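Local coordinates for protein probable glutaredoxin ssr2061 (Synechocystis sp., PDB 4MJE) that probably reduces low-molecular-weight disulfides and protein disulfides as a glutathione-dependent oxidoreductase of the glutaredoxin family, at residues E19-S24 against E56-R61; K37-E42 against A86-G91; P69-F72 against H77-G80. The protein carries 1 engineered substitution. All coordinates share one frame; numbering follows the deposited sequence.

Interaction 1. Residues E19-S24 against E56-R61; sequences EIYTWS and EAMAAR
R61 closes an end-on salt bridge with E19, its two terminal nitrogens each taking one carboxylate oxygen. The bond from NH2 to E19 OE2 is short and almost straight, 2.8 Å at 174°, and lies in the guanidinium plane. The bond from NH1 to E19 OE1 is longer, 3.1 Å, and meets that oxygen from above the carboxylate plane, because the two flat groups are turned 43° apart. E19 OE1 is also hydrogen-bonded to Y46, so the carboxylate is held from helix 52-61 through R61 and from strand 44-47 through Y46.

NH1 gives a further hydrogen bond to the hydroxyl of Y21, 2.8 Å from NH1 to OH. Arginine suits this place: a bend at chi3 (89°) sets its guanidinium where NH1 and NH2 take the acid end-on and NH1 also serves the phenol, and F72 adds a cation-pi contact.

These residues join strand 18-22 of the thioredoxin-fold sheet to helix 52-61; the axes of segments 19-22 and 56-61 come within 10.4 Å of each other.

Apolar packing is carried by M58 and Y21. The methylene CG of M58 sits over one face of the ring, 3.5 Å from its centroid, a CH-pi contact, while SD makes an oblique Met-aromatic approach and reaches Y21 CB at 3.4 Å. The unbranched, flexible methionine can lie along the flat ring, and the tyrosine offers both a face to the helix and a hydroxyl to R61.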
loop_
_atom_site.group_PDB
_atom_site.type_symbol
_atom_site.label_atom_id
_atom_site.label_comp_id
_atom_site.label_asym_id
_atom_site.label_seq_id
_atom_site.Cartn_x
_atom_site.Cartn_y
_atom_site.Cartn_z
ATOM N N GLU A 19 -2.478 1.419 -0.693
ATOM C CA GLU A 19 -2.158 2.276 -1.829
ATOM C C GLU A 19 -0.657 2.369 -2.010
ATOM O O GLU A 19 0.084 2.527 -1.031
ATOM C CB GLU A 19 -2.677 3.698 -1.621
ATOM C CG GLU A 19 -4.164 3.798 -1.364
ATOM C CD GLU A 19 -4.533 5.144 -0.787
ATOM O OE1 GLU A 19 -4.952 6.040 -1.553
ATOM O OE2 GLU A 19 -4.396 5.324 0.436
ATOM N N ILE A 20 -0.222 2.289 -3.258
ATOM C CA ILE A 20 1.183 2.525 -3.562
ATOM C C ILE A 20 1.318 3.382 -4.810
ATOM O O ILE A 20 0.719 3.074 -5.844
ATOM C CB ILE A 20 1.974 1.194 -3.723
ATOM C CG1 ILE A 20 3.456 1.494 -3.964
ATOM C CG2 ILE A 20 1.391 0.288 -4.819
ATOM C CD1 ILE A 20 4.352 0.299 -3.908
ATOM N N TYR A 21 2.057 4.488 -4.673
ATOM C CA TYR A 21 2.392 5.365 -5.782
ATOM C C TYR A 21 3.726 4.926 -6.392
ATOM O O TYR A 21 4.704 4.683 -5.673
ATOM C CB TYR A 21 2.536 6.827 -5.348
ATOM C CG TYR A 21 1.345 7.509 -4.715
ATOM C CD1 TYR A 21 0.653 8.511 -5.383
ATOM C CD2 TYR A 21 0.974 7.230 -3.401
ATOM C CE1 TYR A 21 -0.400 9.182 -4.770
ATOM C CE2 TYR A 21 -0.073 7.896 -2.795
ATOM C CZ TYR A 21 -0.739 8.856 -3.478
ATOM O OH TYR A 21 -1.756 9.534 -2.849
ATOM N N THR A 22 3.765 4.826 -7.718
ATOM C CA THR A 22 4.930 4.264 -8.387
ATOM C C THR A 22 5.246 4.971 -9.702
ATOM O O THR A 22 4.404 5.650 -10.289
ATOM C CB THR A 22 4.684 2.800 -8.786
ATOM O OG1 THR A 22 3.635 2.775 -9.747
ATOM C CG2 THR A 22 4.310 1.924 -7.622
ATOM N N TRP A 23 6.484 4.763 -10.162
ATOM C CA TRP A 23 6.768 4.716 -11.585
ATOM C C TRP A 23 6.954 3.236 -11.928
ATOM O O TRP A 23 7.594 2.498 -11.186
ATOM C CB TRP A 23 8.015 5.545 -11.945
ATOM C CG TRP A 23 7.718 6.977 -12.222
ATOM C CD1 TRP A 23 6.596 7.665 -11.854
ATOM C CD2 TRP A 23 8.554 7.909 -12.934
ATOM N NE1 TRP A 23 6.679 8.965 -12.296
ATOM C CE2 TRP A 23 7.868 9.136 -12.964
ATOM C CE3 TRP A 23 9.816 7.822 -13.541
ATOM C CZ2 TRP A 23 8.394 10.268 -13.584
ATOM C CZ3 TRP A 23 10.338 8.951 -14.141
ATOM C CH2 TRP A 23 9.631 10.153 -14.157
ATOM N N SER A 24 6.364 2.812 -13.038
ATOM C CA SER A 24 6.304 1.402 -13.412
ATOM C C SER A 24 7.678 0.767 -13.513
ATOM O O SER A 24 7.871 -0.414 -13.200
ATOM C CB SER A 24 5.568 1.234 -14.744
ATOM O OG SER A 24 6.213 1.929 -15.775
ATOM N N GLU A 56 2.669 15.743 -7.225
ATOM C CA GLU A 56 2.419 16.779 -6.225
ATOM C C GLU A 56 1.266 16.384 -5.282
ATOM O O GLU A 56 1.301 16.693 -4.098
ATOM C CB GLU A 56 2.131 18.110 -6.922
ATOM C CG GLU A 56 3.278 18.680 -7.786
ATOM C CD GLU A 56 4.650 18.423 -7.233
ATOM O OE1 GLU A 56 4.855 18.689 -6.038
ATOM O OE2 GLU A 56 5.513 17.961 -8.004
ATOM N N ALA A 57 0.252 15.693 -5.789
ATOM C CA ALA A 57 -0.799 15.156 -4.927
ATOM C C ALA A 57 -0.189 14.152 -3.964
ATOM O O ALA A 57 -0.499 14.177 -2.776
ATOM C CB ALA A 57 -1.903 14.498 -5.755
ATOM N N MET A 58 0.674 13.275 -4.475
ATOM C CA MET A 58 1.376 12.327 -3.615
ATOM C C MET A 58 2.170 13.046 -2.530
ATOM O O MET A 58 2.060 12.705 -1.349
ATOM C CB MET A 58 2.342 11.480 -4.445
ATOM C CG MET A 58 3.038 10.404 -3.647
ATOM S SD MET A 58 4.365 9.625 -4.574
ATOM C CE MET A 58 5.667 10.847 -4.375
ATOM N N ALA A 59 2.962 14.049 -2.918
ATOM C CA ALA A 59 3.811 14.761 -1.957
ATOM C C ALA A 59 2.977 15.430 -0.866
ATOM O O ALA A 59 3.399 15.527 0.285
ATOM C CB ALA A 59 4.665 15.785 -2.672
ATOM N N ALA A 60 1.790 15.894 -1.233
ATOM C CA ALA A 60 0.919 16.563 -0.280
ATOM C C ALA A 60 0.489 15.605 0.844
ATOM O O ALA A 60 0.216 16.037 1.966
ATOM C CB ALA A 60 -0.287 17.110 -1.004
ATOM N N ARG A 61 0.405 14.312 0.539
ATOM C CA ARG A 61 0.083 13.289 1.539
ATOM C C ARG A 61 1.285 12.645 2.199
ATOM O O ARG A 61 1.165 12.053 3.269
ATOM C CB ARG A 61 -0.664 12.128 0.898
ATOM C CG ARG A 61 -2.103 12.321 0.634
ATOM C CD ARG A 61 -2.636 11.061 -0.026
ATOM N NE ARG A 61 -3.121 10.039 0.896
ATOM C CZ ARG A 61 -3.384 8.782 0.544
ATOM N NH1 ARG A 61 -3.131 8.367 -0.692
ATOM N NH2 ARG A 61 -3.898 7.933 1.409
#

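Interaction 2. Residues K37-E42 against A86-G91; sequences KLKGVE and ALDGAG. Engineered in segment 37-42: L38 (natural residue Arg).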
loop_
_atom_site.group_PDB
_atom_site.type_symbol
_atom_site.label_atom_id
_atom_site.label_comp_id
_atom_site.label_asym_id
_atom_site.label_seq_id
_atom_site.Cartn_x
_atom_site.Cartn_y
_atom_site.Cartn_z
ATOM N N LYS A 37 2.517 -8.062 -3.867
ATOM C CA LYS A 37 1.972 -9.149 -4.652
ATOM C C LYS A 37 2.215 -10.484 -3.948
ATOM O O LYS A 37 1.330 -11.321 -3.900
ATOM C CB LYS A 37 2.534 -9.131 -6.076
ATOM C CG LYS A 37 2.026 -7.954 -6.874
ATOM C CD LYS A 37 2.654 -7.920 -8.228
ATOM C CE LYS A 37 2.043 -6.829 -9.082
ATOM N NZ LYS A 37 2.698 -6.812 -10.431
ATOM N N LEU A 38 3.387 -10.687 -3.364
ATOM C CA LEU A 38 3.684 -11.958 -2.714
ATOM C C LEU A 38 2.830 -12.159 -1.453
ATOM O O LEU A 38 2.555 -13.296 -1.066
ATOM C CB LEU A 38 5.187 -12.058 -2.436
ATOM C CG LEU A 38 6.014 -12.220 -3.727
ATOM C CD1 LEU A 38 7.507 -12.050 -3.449
ATOM C CD2 LEU A 38 5.771 -13.573 -4.413
ATOM N N LYS A 39 2.423 -11.076 -0.794
ATOM C CA LYS A 39 1.481 -11.175 0.324
ATOM C C LYS A 39 0.064 -11.588 -0.122
ATOM O O LYS A 39 -0.725 -12.083 0.685
ATOM C CB LYS A 39 1.411 -9.843 1.103
ATOM C CG LYS A 39 2.702 -9.415 1.770
ATOM C CD LYS A 39 3.062 -10.354 2.882
ATOM C CE LYS A 39 4.240 -9.834 3.669
ATOM N NZ LYS A 39 4.624 -10.767 4.728
ATOM N N GLY A 40 -0.295 -11.357 -1.383
ATOM C CA GLY A 40 -1.592 -11.813 -1.876
ATOM C C GLY A 40 -2.733 -10.855 -1.574
ATOM O O GLY A 40 -3.894 -11.171 -1.850
ATOM N N VAL A 41 -2.413 -9.687 -1.031
ATOM C CA VAL A 41 -3.421 -8.700 -0.661
ATOM C C VAL A 41 -3.920 -7.934 -1.880
ATOM O O VAL A 41 -3.247 -7.818 -2.904
ATOM C CB VAL A 41 -2.840 -7.708 0.373
ATOM C CG1 VAL A 41 -2.449 -8.453 1.645
ATOM C CG2 VAL A 41 -1.648 -6.927 -0.233
ATOM N N GLU A 42 -5.126 -7.424 -1.742
ATOM C CA GLU A 42 -5.714 -6.554 -2.736
ATOM C C GLU A 42 -5.192 -5.147 -2.502
ATOM O O GLU A 42 -5.222 -4.666 -1.362
ATOM C CB GLU A 42 -7.223 -6.590 -2.542
ATOM C CG GLU A 42 -7.999 -5.617 -3.382
ATOM C CD GLU A 42 -9.429 -5.438 -2.900
ATOM O OE1 GLU A 42 -9.732 -5.767 -1.723
ATOM O OE2 GLU A 42 -10.262 -4.965 -3.703
ATOM N N ALA A 86 11.504 -3.249 5.803
ATOM C CA ALA A 86 11.945 -3.229 7.196
ATOM C C ALA A 86 10.823 -3.727 8.108
ATOM O O ALA A 86 11.045 -4.549 8.995
ATOM C CB ALA A 86 12.423 -1.819 7.609
ATOM N N LEU A 87 9.606 -3.253 7.888
ATOM C CA LEU A 87 8.473 -3.728 8.671
ATOM C C LEU A 87 8.308 -5.234 8.532
ATOM O O LEU A 87 8.058 -5.923 9.513
ATOM C CB LEU A 87 7.176 -3.033 8.246
ATOM C CG LEU A 87 6.978 -1.593 8.699
ATOM C CD1 LEU A 87 5.852 -0.944 7.928
ATOM C CD2 LEU A 87 6.690 -1.519 10.199
ATOM N N ASP A 88 8.420 -5.751 7.319
ATOM C CA ASP A 88 8.257 -7.187 7.139
ATOM C C ASP A 88 9.367 -7.967 7.867
ATOM O O ASP A 88 9.110 -8.984 8.506
ATOM C CB ASP A 88 8.210 -7.571 5.667
ATOM C CG ASP A 88 7.580 -8.942 5.440
ATOM O OD1 ASP A 88 8.055 -9.660 4.531
ATOM O OD2 ASP A 88 6.597 -9.286 6.148
ATOM N N GLY A 89 10.595 -7.468 7.813
ATOM C CA GLY A 89 11.697 -8.132 8.489
ATOM C C GLY A 89 11.577 -8.136 9.996
ATOM O O GLY A 89 12.112 -9.017 10.674
ATOM N N ALA A 90 10.874 -7.138 10.517
ATOM C CA ALA A 90 10.627 -7.030 11.947
ATOM C C ALA A 90 9.408 -7.826 12.381
ATOM O O ALA A 90 9.123 -7.899 13.572
ATOM C CB ALA A 90 10.449 -5.572 12.340
ATOM N N GLY A 91 8.695 -8.398 11.413
ATOM C CA GLY A 91 7.473 -9.129 11.688
ATOM C C GLY A 91 6.262 -8.251 11.907
ATOM O O GLY A 91 5.278 -8.708 12.481
#
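K39 turns its CG away from its own carbonyl carbon and bends once more at chi2 (-67°); beyond that bend the chain runs straight, and the ammonium reaches across to D88. From the facing helix D88 brings its carboxylate forward with CG opposite the backbone N (chi1 -161°), the two side chains coming from opposite directions. They meet in a salt bridge that is also a hydrogen bond, 2.8 Å from K39 NZ to D88 OD2. The nitrogen comes to the syn side of OD2, 33° out of the carboxylate plane, and D88 OD1 stays farther off, 3.6 Å from NZ, so the grip is one-sided. K39 CE follows behind at 3.5 Å from D88 OD2.

Reach explains the choice of residues: the nearest CA atoms, those of K39 and D88, are 10.4 Å apart, a span that a long lysine and a short aspartate cover together. NZ has a second salt-bridge partner in D94, so the ammonium is shared between two acids, which would probably favour its charged form. An alanine in place of D88 would probably leave K39 with D94 as its one acidic partner of the two, its ammonium less firmly fixed.

Both helices stop close by, G40 and G91 taking positive phi after them, the latter in a Schellman motif. The bridge thus lies at the surface between the C-terminal ends of helices 27-39 and 81-89, with L93 of helix 93-97 touching both K39 and D88.

Interaction 3. Residues P69-F72 against H77-G80; sequences PQIF and HIGG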
loop_
_atom_site.group_PDB
_atom_site.type_symbol
_atom_site.label_atom_id
_atom_site.label_comp_id
_atom_site.label_asym_id
_atom_site.label_seq_id
_atom_site.Cartn_x
_atom_site.Cartn_y
_atom_site.Cartn_z
ATOM N N PRO A 69 8.879 4.435 -4.163
ATOM C CA PRO A 69 7.426 4.536 -4.061
ATOM C C PRO A 69 7.005 5.238 -2.773
ATOM O O PRO A 69 7.821 5.477 -1.887
ATOM C CB PRO A 69 6.992 3.064 -4.001
ATOM C CG PRO A 69 8.107 2.416 -3.295
ATOM C CD PRO A 69 9.354 3.088 -3.810
ATOM N N GLN A 70 5.708 5.520 -2.649
ATOM C CA GLN A 70 5.119 5.903 -1.354
ATOM C C GLN A 70 3.915 4.999 -1.101
ATOM O O GLN A 70 3.075 4.811 -1.987
ATOM C CB GLN A 70 4.699 7.383 -1.310
ATOM C CG GLN A 70 5.848 8.366 -1.535
ATOM C CD GLN A 70 6.869 8.330 -0.433
ATOM O OE1 GLN A 70 6.585 7.864 0.674
ATOM N NE2 GLN A 70 8.074 8.807 -0.724
ATOM N N ILE A 71 3.859 4.443 0.096
ATOM C CA ILE A 71 2.874 3.449 0.470
ATOM C C ILE A 71 2.045 3.938 1.637
ATOM O O ILE A 71 2.575 4.489 2.579
ATOM C CB ILE A 71 3.586 2.131 0.856
ATOM C CG1 ILE A 71 4.352 1.585 -0.351
ATOM C CG2 ILE A 71 2.606 1.087 1.374
ATOM C CD1 ILE A 71 5.566 0.787 0.017
ATOM N N PHE A 72 0.731 3.711 1.526
ATOM C CA PHE A 72 -0.257 4.029 2.558
ATOM C C PHE A 72 -1.077 2.781 2.864
ATOM O O PHE A 72 -1.479 2.066 1.959
ATOM C CB PHE A 72 -1.188 5.173 2.100
ATOM C CG PHE A 72 -0.477 6.494 1.923
ATOM C CD1 PHE A 72 0.324 6.712 0.810
ATOM C CD2 PHE A 72 -0.578 7.503 2.875
ATOM C CE1 PHE A 72 1.001 7.922 0.650
ATOM C CE2 PHE A 72 0.094 8.713 2.684
ATOM C CZ PHE A 72 0.888 8.891 1.587
ATOM N N HIS A 77 0.540 6.924 6.219
ATOM C CA HIS A 77 1.757 6.884 5.432
ATOM C C HIS A 77 2.756 5.923 6.065
ATOM O O HIS A 77 3.217 6.129 7.177
ATOM C CB HIS A 77 2.355 8.283 5.377
ATOM C CG HIS A 77 3.517 8.403 4.448
ATOM N ND1 HIS A 77 4.566 9.265 4.670
ATOM C CD2 HIS A 77 3.788 7.768 3.291
ATOM C CE1 HIS A 77 5.435 9.151 3.683
ATOM N NE2 HIS A 77 4.985 8.252 2.833
ATOM N N ILE A 78 3.080 4.863 5.348
ATOM C CA ILE A 78 4.045 3.857 5.801
ATOM C C ILE A 78 5.466 4.212 5.375
ATOM O O ILE A 78 6.427 3.971 6.108
ATOM C CB ILE A 78 3.662 2.464 5.247
ATOM C CG1 ILE A 78 2.214 2.127 5.610
ATOM C CG2 ILE A 78 4.627 1.390 5.741
ATOM C CD1 ILE A 78 1.930 2.149 7.103
ATOM N N GLY A 79 5.601 4.820 4.204
ATOM C CA GLY A 79 6.907 5.188 3.702
ATOM C C GLY A 79 7.173 4.570 2.361
ATOM O O GLY A 79 6.267 4.395 1.541
ATOM N N GLY A 80 8.427 4.219 2.140
ATOM C CA GLY A 80 8.898 3.729 0.860
ATOM C C GLY A 80 9.197 2.255 0.845
ATOM O O GLY A 80 8.717 1.498 1.679
#
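H77 reaches back over the neighbouring strand to touch F72 and Q70. Its CB rests 3.5 Å from F72 CE2. With CG anti to the backbone N (chi1 -173°), the imidazole is carried over the phenyl: CG lies near CE2 and CZ, and CD2 settles over the F72 face, 3.5 Å from CZ, while also coming near I71 O. The rings form an offset stack, centroids 4.8 Å apart and planes at 26°. CE1 lies beside Q70 OE1, and next to it, at the tip, NE2 donates to that same oxygen across 2.7 Å, with the oxygen in the imidazole plane but the donor tilted 33° from the amide carbonyl plane. ND1 is bonded to N63, so both ring nitrogens are engaged and the ring's rotation is fixed. Histidine suits the place by pairing a stacking face with polar edges. Q70, bent at chi2, turns its carbonyl toward the imidazole, and its NE2 is held by the backbone oxygen of S67.

Strands 70-73 and 76-79 form the beta hairpin at the edge of the thioredoxin-fold sheet, here interrupted by a classic beta bulge. I78 N and, weakly, G79 N both point to I71 O, the former at 2.8 Å, while I71 N bonds to G79 O. G79 has a positive phi, and with its psi any CB would be jammed against the carbonyl oxygen of I78; glycine avoids this.

On the other face from F72 and H77, the branched I71 packs against I20 and I84, its CD1 reaching G80 O at 3.6 Å. G80 is the N-cap of helix 81-89. P69, after a cis peptide bond, touches C29 of the CxxC pair, a placement consistent with the cis-proline beside the redox centre of thioredoxin-fold proteins.

Interactions 1 and 3 are neighbours, their centres 8 Å apart, and they share the central sheet: strands 18-22 and 70-73 lie side by side, joined by backbone hydrogen bonds such as E19 O to F72 N. Along the chain interaction 1 closes before interaction 3 opens. Interaction 2 lies on the other side of the chain's centre from interaction 1, 19 Å away between centres. It is 13 Å from interaction 3, which it encloses in sequence, and L87 packs on I78 where strand 76-79 leads toward helix 81-89. Together the three tie helix 52-61, the edge hairpin and the ends of helices 27-39 and 81-89 into one compact thioredoxin-type fold.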